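Local coordinates for protein acetate kinase (Entamoeba histolytica, PDB 4H0O) that is a pyrophosphate-dependent acetate kinase that probably interconverts acetate and acetyl phosphate by phosphoryl transfer, at residues 307-310 with 311-315; 314-317 with 318-322; 357-360 with 361-364; 249-252 with 253-257. One frame throughout, in Å; residues are numbered along the deposited sequence.

In the fold
Following the chain from the N terminus, contact 4 comes first, where the chain enters helix 251-260. Contacts 1 and 2 follow on the long helix 299-324, and contact 3 comes last, where a loop enters helix 360-365. Each joins neighbouring turns, so none closes a long loop, and none nests within or crosses another. Contacts 1 and 2 overlap at A314 and K315, with centres about 11 Å apart, and run as one continuous helix against strand 205-211. Contacts 1, 2 and 4 all meet the second subunit. Contact 3 does not, and its centre lies about 41 Å from that of contact 4; it ties the loop to helix 341-350.

Contact 1: 307-310 with 311-315; sequences DVYI and KQLAK
L313 sits one turn beyond Y309, and its side chain can be followed outward. CB starts over the backbone, 3.5 Å from Y309 O and a little further from I310 O. CG is anti to the backbone N (chi1 178°), which carries the isopropyl end away from the backbone to the side of the tyrosine. There the two branches part: CD2 approaches the ring obliquely, 4.3 Å from Y309 CE1, while CD1 points away from it. L211 of strand 205-211 touches both the leucine and the tyrosine, and I347 of helix 341-350 touches L313 and I310, so large apolar groups suit this buried side. The far side of the turn is different. K311 sets its CB 3.3 Å from D307 O, and its chain then bends at chi2 and chi3 to lead the ammonium away from the preceding turn. A314, a residue small enough for a close interface, lays its CB 3.3 Å from I310 O and packs on V322 of the second subunit. A164 of that subunit also lies against D307, V308 and K311. Backbone bonds hold the turn: A314 N to I310 O at 2.8 Å, and likewise K311 N to D307 O, Q312 N to V308 O and L313 N to Y309 O. The Y309 side chain lies close to M285, predicted to help bind ATP. The chemistry implies a division of labour: the peptide groups satisfy one another, leaving the side chains to form an apolar face toward the domain interior and a mixed face, with A314, V308 and the K311 chain, meeting the partner subunit.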
# COMPACT_ATOMS: atom_id res chain seq x y z
N ASP B 307 -15.64 -5.22 -4.53
CA ASP B 307 -14.65 -6.21 -4.08
C ASP B 307 -13.26 -5.60 -3.94
O ASP B 307 -12.56 -5.85 -2.95
CB ASP B 307 -14.61 -7.41 -5.04
CG ASP B 307 -15.87 -8.27 -4.96
OD1 ASP B 307 -16.69 -8.06 -4.05
OD2 ASP B 307 -16.02 -9.17 -5.82
N VAL B 308 -12.85 -4.82 -4.94
CA VAL B 308 -11.55 -4.15 -4.92
C VAL B 308 -11.48 -3.13 -3.78
O VAL B 308 -10.47 -3.04 -3.08
CB VAL B 308 -11.26 -3.45 -6.27
CG1 VAL B 308 -10.02 -2.57 -6.17
CG2 VAL B 308 -11.10 -4.48 -7.38
N TYR B 309 -12.57 -2.38 -3.60
CA TYR B 309 -12.66 -1.39 -2.53
C TYR B 309 -12.53 -2.03 -1.15
O TYR B 309 -11.79 -1.53 -0.29
CB TYR B 309 -13.98 -0.62 -2.63
CG TYR B 309 -14.26 0.33 -1.48
CD1 TYR B 309 -14.95 -0.09 -0.35
CD2 TYR B 309 -13.85 1.66 -1.54
CE1 TYR B 309 -15.21 0.77 0.70
CE2 TYR B 309 -14.11 2.53 -0.49
CZ TYR B 309 -14.79 2.08 0.62
OH TYR B 309 -15.04 2.95 1.66
N ILE B 310 -13.25 -3.13 -0.94
CA ILE B 310 -13.23 -3.85 0.34
C ILE B 310 -11.86 -4.48 0.58
O ILE B 310 -11.34 -4.45 1.71
CB ILE B 310 -14.33 -4.94 0.38
CG1 ILE B 310 -15.72 -4.31 0.48
CG2 ILE B 310 -14.11 -5.89 1.55
CD1 ILE B 310 -15.92 -3.45 1.71
N LYS B 311 -11.28 -5.04 -0.47
CA LYS B 311 -9.97 -5.68 -0.38
C LYS B 311 -8.91 -4.70 0.12
O LYS B 311 -8.12 -5.03 1.01
CB LYS B 311 -9.56 -6.26 -1.73
CG LYS B 311 -8.19 -6.92 -1.74
CD LYS B 311 -7.40 -6.54 -2.99
CE LYS B 311 -6.74 -5.18 -2.84
NZ LYS B 311 -5.60 -5.01 -3.78
N GLN B 312 -8.89 -3.51 -0.46
CA GLN B 312 -7.91 -2.50 -0.07
C GLN B 312 -8.14 -1.99 1.35
O GLN B 312 -7.18 -1.74 2.08
CB GLN B 312 -7.91 -1.34 -1.06
CG GLN B 312 -6.72 -0.41 -0.91
CD GLN B 312 -5.39 -1.13 -1.11
OE1 GLN B 312 -5.32 -2.16 -1.78
NE2 GLN B 312 -4.33 -0.58 -0.53
N LEU B 313 -9.40 -1.83 1.72
CA LEU B 313 -9.75 -1.38 3.07
C LEU B 313 -9.34 -2.43 4.10
O LEU B 313 -8.79 -2.10 5.15
CB LEU B 313 -11.25 -1.07 3.17
CG LEU B 313 -11.79 -0.63 4.54
CD1 LEU B 313 -10.97 0.52 5.11
CD2 LEU B 313 -13.25 -0.22 4.45
N ALA B 314 -9.61 -3.69 3.80
CA ALA B 314 -9.25 -4.78 4.69
C ALA B 314 -7.73 -4.88 4.86
O ALA B 314 -7.23 -5.03 5.97
CB ALA B 314 -9.81 -6.09 4.17
N LYS B 315 -7.01 -4.80 3.74
CA LYS B 315 -5.55 -4.87 3.77
C LYS B 315 -4.94 -3.70 4.55
O LYS B 315 -3.96 -3.87 5.27
CB LYS B 315 -5.01 -4.89 2.34
CG LYS B 315 -3.49 -4.87 2.26
CD LYS B 315 -3.00 -4.60 0.84
CE LYS B 315 -3.51 -5.66 -0.14
NZ LYS B 315 -3.08 -5.38 -1.54

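Contact 2: 314-317 with 318-322; sequences AKTI and GGLMV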
# COMPACT_ATOMS: atom_id res chain seq x y z
N ALA B 314 -9.61 -3.69 3.80
CA ALA B 314 -9.25 -4.78 4.69
C ALA B 314 -7.73 -4.88 4.86
O ALA B 314 -7.23 -5.03 5.97
CB ALA B 314 -9.81 -6.09 4.17
N LYS B 315 -7.01 -4.80 3.74
CA LYS B 315 -5.55 -4.87 3.77
C LYS B 315 -4.94 -3.70 4.55
O LYS B 315 -3.96 -3.87 5.27
CB LYS B 315 -5.01 -4.89 2.34
CG LYS B 315 -3.49 -4.87 2.26
CD LYS B 315 -3.00 -4.60 0.84
CE LYS B 315 -3.51 -5.66 -0.14
NZ LYS B 315 -3.08 -5.38 -1.54
N THR B 316 -5.54 -2.52 4.40
CA THR B 316 -5.07 -1.33 5.10
C THR B 316 -5.25 -1.45 6.61
O THR B 316 -4.36 -1.06 7.38
CB THR B 316 -5.79 -0.07 4.59
OG1 THR B 316 -5.68 0.01 3.17
CG2 THR B 316 -5.17 1.18 5.22
N ILE B 317 -6.39 -1.98 7.03
CA ILE B 317 -6.67 -2.20 8.45
C ILE B 317 -5.71 -3.24 9.02
O ILE B 317 -5.14 -3.05 10.11
CB ILE B 317 -8.13 -2.64 8.68
CG1 ILE B 317 -9.09 -1.49 8.33
CG2 ILE B 317 -8.35 -3.09 10.11
CD1 ILE B 317 -10.55 -1.92 8.25
N GLY B 318 -5.53 -4.34 8.29
CA GLY B 318 -4.58 -5.37 8.69
C GLY B 318 -3.18 -4.83 8.90
O GLY B 318 -2.51 -5.19 9.87
N GLY B 319 -2.72 -3.98 7.98
CA GLY B 319 -1.38 -3.42 8.07
C GLY B 319 -1.22 -2.48 9.25
O GLY B 319 -0.18 -2.48 9.91
N LEU B 320 -2.24 -1.68 9.52
CA LEU B 320 -2.20 -0.71 10.61
C LEU B 320 -2.24 -1.38 11.97
O LEU B 320 -1.62 -0.91 12.93
CB LEU B 320 -3.34 0.31 10.48
CG LEU B 320 -3.15 1.38 9.40
CD1 LEU B 320 -4.39 2.26 9.28
CD2 LEU B 320 -1.93 2.23 9.69
N MET B 321 -2.98 -2.48 12.06
CA MET B 321 -3.11 -3.25 13.29
C MET B 321 -1.75 -3.76 13.77
O MET B 321 -1.41 -3.65 14.96
CB MET B 321 -4.07 -4.42 13.09
CG MET B 321 -4.28 -5.28 14.32
SD MET B 321 -5.56 -6.52 14.05
CE MET B 321 -4.85 -7.46 12.70
N VAL B 322 -0.97 -4.31 12.85
CA VAL B 322 0.36 -4.81 13.17
C VAL B 322 1.29 -3.67 13.58
O VAL B 322 2.11 -3.82 14.49
CB VAL B 322 0.97 -5.62 12.01
CG1 VAL B 322 2.39 -6.05 12.32
CG2 VAL B 322 0.11 -6.84 11.72
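T316 and L320 project from the same side of the helix, one turn apart, and the leucine leans back over the threonine's backbone. With its CG beside the backbone N (chi1 -75°), L320 brings that atom to 3.4 Å from T316 O, while its CD1 comes to 4.3 Å from T316 CG2. The T316 methyl faces L320 only loosely, while the threonine OG1 bonds back to Q312 O. One step round the helix M321 follows I317 by a turn, but what meets is M321 CB and I317 O, at 3.4 Å; the methionine chain, anti at chi1 and chi2, runs outward before bending at chi3 (61°). Both residues pack on I207 of strand 205-211, as does L320, so this is a helix lying across the central sheet of a ribonuclease H-like domain in the ASKHA superfamily. The branched and flexible apolar chains suit such a buried sheet-facing side. G318, following A314 by four residues, gives the helix a low surface where V322 of the second subunit packs. M321 meets its own counterpart across the interface. Main-chain bonds carry the turns through the two glycines, G318 N to A314 O at 3.0 Å and G319 N to K315 O at 3.0 Å. L320 N and M321 N bond likewise to T316 O and I317 O. K315, pointing outward, makes long, weak ion pairs with D228 and E323 of the second subunit.

Contact 3: 357-360 with 361-364; sequences ELDD and SLNE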
# COMPACT_ATOMS: atom_id res chain seq x y z
N GLU B 357 -17.43 -10.21 16.64
CA GLU B 357 -18.76 -10.81 16.63
C GLU B 357 -19.79 -9.71 16.45
O GLU B 357 -20.16 -9.02 17.41
CB GLU B 357 -19.00 -11.56 17.94
CG GLU B 357 -17.80 -12.38 18.39
CD GLU B 357 -18.02 -13.08 19.72
OE1 GLU B 357 -18.84 -12.59 20.54
OE2 GLU B 357 -17.38 -14.13 19.95
N LEU B 358 -20.26 -9.54 15.22
CA LEU B 358 -21.11 -8.42 14.86
C LEU B 358 -22.59 -8.72 15.10
O LEU B 358 -23.10 -9.77 14.70
CB LEU B 358 -20.88 -8.03 13.40
CG LEU B 358 -21.20 -6.59 12.99
CD1 LEU B 358 -20.25 -5.63 13.67
CD2 LEU B 358 -21.14 -6.42 11.49
N ASP B 359 -23.29 -7.80 15.77
CA ASP B 359 -24.74 -7.89 15.87
C ASP B 359 -25.31 -7.42 14.53
O ASP B 359 -25.40 -6.21 14.28
CB ASP B 359 -25.27 -7.05 17.03
CG ASP B 359 -26.71 -7.40 17.40
OD1 ASP B 359 -27.49 -7.80 16.52
OD2 ASP B 359 -27.06 -7.26 18.60
N ASP B 360 -25.68 -8.37 13.68
CA ASP B 360 -26.11 -8.07 12.32
C ASP B 360 -27.41 -7.28 12.24
O ASP B 360 -27.65 -6.56 11.27
CB ASP B 360 -26.21 -9.36 11.49
CG ASP B 360 -24.85 -9.93 11.13
OD1 ASP B 360 -23.90 -9.13 10.96
OD2 ASP B 360 -24.72 -11.17 11.03
N SER B 361 -28.25 -7.40 13.27
CA SER B 361 -29.51 -6.67 13.30
C SER B 361 -29.28 -5.19 13.62
O SER B 361 -29.93 -4.32 13.04
CB SER B 361 -30.47 -7.30 14.31
OG SER B 361 -31.79 -6.79 14.14
N LEU B 362 -28.37 -4.92 14.55
CA LEU B 362 -28.01 -3.54 14.88
C LEU B 362 -27.32 -2.86 13.70
O LEU B 362 -27.57 -1.69 13.40
CB LEU B 362 -27.10 -3.49 16.11
CG LEU B 362 -27.70 -3.80 17.49
CD1 LEU B 362 -26.70 -3.52 18.60
CD2 LEU B 362 -28.97 -3.00 17.71
N ASN B 363 -26.44 -3.60 13.03
CA ASN B 363 -25.68 -3.05 11.91
C ASN B 363 -26.56 -2.64 10.73
O ASN B 363 -26.34 -1.59 10.13
CB ASN B 363 -24.61 -4.04 11.45
CG ASN B 363 -23.79 -3.50 10.30
OD1 ASN B 363 -23.12 -2.47 10.42
ND2 ASN B 363 -23.83 -4.20 9.16
N GLU B 364 -27.55 -3.47 10.41
CA GLU B 364 -28.42 -3.22 9.26
C GLU B 364 -29.36 -2.03 9.48
O GLU B 364 -29.94 -1.51 8.52
CB GLU B 364 -29.22 -4.47 8.89
CG GLU B 364 -28.41 -5.52 8.13
CD GLU B 364 -29.13 -6.85 8.00
OE1 GLU B 364 -30.38 -6.86 7.91
OE2 GLU B 364 -28.44 -7.90 7.98
O HOH W 1 -25.09 -6.86 9.01
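S361 begins this turn by meeting D359, whose OD1 accepts from S361 N in a weak capping bond of 3.4 Å, bent to 138° at the hydrogen. Aspartate suits the place because its short carboxylate can fold back to an amide at the start of a helix. The serine's own OG makes a weak bond to K365 NZ. L362 comes next and lies obliquely across D359, its CG 3.7 Å from D359 OD2; on this exposed surface its CG and CD1 lie against the carboxylate, and its CB near D359 O. N363 is the buried member. Its N bonds to D359 O in the carbonyl plane at 3.1 Å, and CG, anti to the backbone N (chi1 -180°), carries the amide inward to lie 4.1 Å from L358 CD2. Both ends of that amide are engaged: OD1 accepts from R344 NE, and ND2 serves W341 O and a water 2.9 Å away. The water in turn donates to D360 OD1 at 3.2 Å and, weakly, to D360 O, so it bridges D360 to the N363 amide. An asparagine fits here because it can both give and take among buried polar partners. E364 completes the walk: its N reaches D360 O at 3.2 Å from 39° above the carbonyl plane. Its OE2 stays 5.6 Å from D360 OD1, a separation of like charges that solvent probably softens. With L358 against C348, the turn lies on helix 341-350, away from the annotated sites. This is a helix N-cap: D359 precedes helix 360-365 and its side chain accepts, weakly, from S361 N.

Contact 4: 249-252 with 253-257; sequences DPTI and PIDMI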
# COMPACT_ATOMS: atom_id res chain seq x y z
N ASP B 249 0.65 0.12 -7.97
CA ASP B 249 2.03 -0.11 -8.40
C ASP B 249 2.65 1.20 -8.90
O ASP B 249 2.14 1.80 -9.85
CB ASP B 249 2.05 -1.18 -9.50
CG ASP B 249 3.44 -1.73 -9.77
OD1 ASP B 249 4.42 -0.94 -9.78
OD2 ASP B 249 3.56 -2.95 -10.00
N PRO B 250 3.74 1.64 -8.26
CA PRO B 250 4.42 2.91 -8.55
C PRO B 250 4.89 3.04 -10.00
O PRO B 250 5.12 4.16 -10.48
CB PRO B 250 5.63 2.89 -7.62
CG PRO B 250 5.24 1.98 -6.51
CD PRO B 250 4.37 0.92 -7.14
N THR B 251 5.04 1.91 -10.69
CA THR B 251 5.46 1.91 -12.09
C THR B 251 4.30 2.29 -13.01
O THR B 251 4.51 2.81 -14.11
CB THR B 251 6.05 0.53 -12.48
OG1 THR B 251 7.14 0.21 -11.62
CG2 THR B 251 6.54 0.54 -13.92
N ILE B 252 3.07 2.05 -12.55
CA ILE B 252 1.88 2.35 -13.35
C ILE B 252 1.75 3.82 -13.79
O ILE B 252 1.50 4.08 -14.97
CB ILE B 252 0.57 1.85 -12.68
CG1 ILE B 252 0.63 0.33 -12.49
CG2 ILE B 252 -0.64 2.20 -13.53
CD1 ILE B 252 -0.64 -0.27 -11.92
N PRO B 253 1.90 4.78 -12.86
CA PRO B 253 1.82 6.17 -13.34
C PRO B 253 2.90 6.46 -14.38
O PRO B 253 2.58 7.05 -15.41
CB PRO B 253 2.08 6.99 -12.07
CG PRO B 253 1.69 6.10 -10.95
CD PRO B 253 2.05 4.72 -11.39
N ILE B 254 4.13 6.02 -14.12
CA ILE B 254 5.25 6.21 -15.05
C ILE B 254 4.93 5.72 -16.47
O ILE B 254 5.18 6.42 -17.45
CB ILE B 254 6.53 5.50 -14.54
CG1 ILE B 254 6.87 5.95 -13.11
CG2 ILE B 254 7.70 5.75 -15.48
CD1 ILE B 254 8.05 5.22 -12.50
N ASP B 255 4.40 4.50 -16.57
CA ASP B 255 4.03 3.93 -17.87
C ASP B 255 2.86 4.66 -18.52
O ASP B 255 2.81 4.78 -19.75
CB ASP B 255 3.73 2.44 -17.74
CG ASP B 255 4.98 1.59 -17.71
OD1 ASP B 255 5.96 1.95 -18.40
OD2 ASP B 255 5.00 0.57 -16.99
N MET B 256 1.93 5.15 -17.71
CA MET B 256 0.80 5.92 -18.23
C MET B 256 1.23 7.29 -18.76
O MET B 256 0.63 7.80 -19.70
CB MET B 256 -0.30 6.06 -17.17
CG MET B 256 -1.06 4.77 -16.88
SD MET B 256 -2.18 4.92 -15.47
CE MET B 256 -3.41 6.05 -16.11
N ILE B 257 2.25 7.88 -18.14
CA ILE B 257 2.83 9.13 -18.63
C ILE B 257 3.29 8.95 -20.08
O ILE B 257 3.02 9.80 -20.93
CB ILE B 257 4.07 9.58 -17.81
CG1 ILE B 257 3.74 9.70 -16.32
CG2 ILE B 257 4.62 10.90 -18.34
CD1 ILE B 257 2.78 10.79 -15.96
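The carbonyls of T251 and I252 accept from the next turn: D255 N bonds to T251 O at 3.0 Å, nearly straight at 163°, and M256 N to I252 O at 3.0 Å. Before them, D249 holds the entry. Its OD1 takes T251 N at 3.1 Å, met on the anti side of the carboxylate and 25° out of its plane, while D249 O accepts from I252 N at 2.9 Å. D249 OD1 also bonds to S234 OG of the second subunit, and T251 OG1 reaches the same hydroxyl, so the aspartate and threonine serve the helix start and the subunit interface together. Outside these bonds comes the packing. T251 and D255 run alongside each other, with T251 CG2 3.4 Å from D255 OD2. I252 and M256 do the same, and I252 CG2 meets M256 SD at 3.7 Å. The thioether chain bends at its last torsion and packs on V265 and I268 of helix 262-271, a good use for a flexible apolar residue. P253, having no N-H to give, places CD 3.3 Å from D249 O; a proline costs little in the first turn, and here D249 O, four residues back, already accepts from I252 N. I254 leans back the same way, CG1 3.6 Å from P250 O. L236 and Y178 of the second subunit pack on T251 and D255. Together the D249 carboxylate over the T251 amide, with P250 between, makes an Asx turn capping the start of helix 251-260 at the dimer interface.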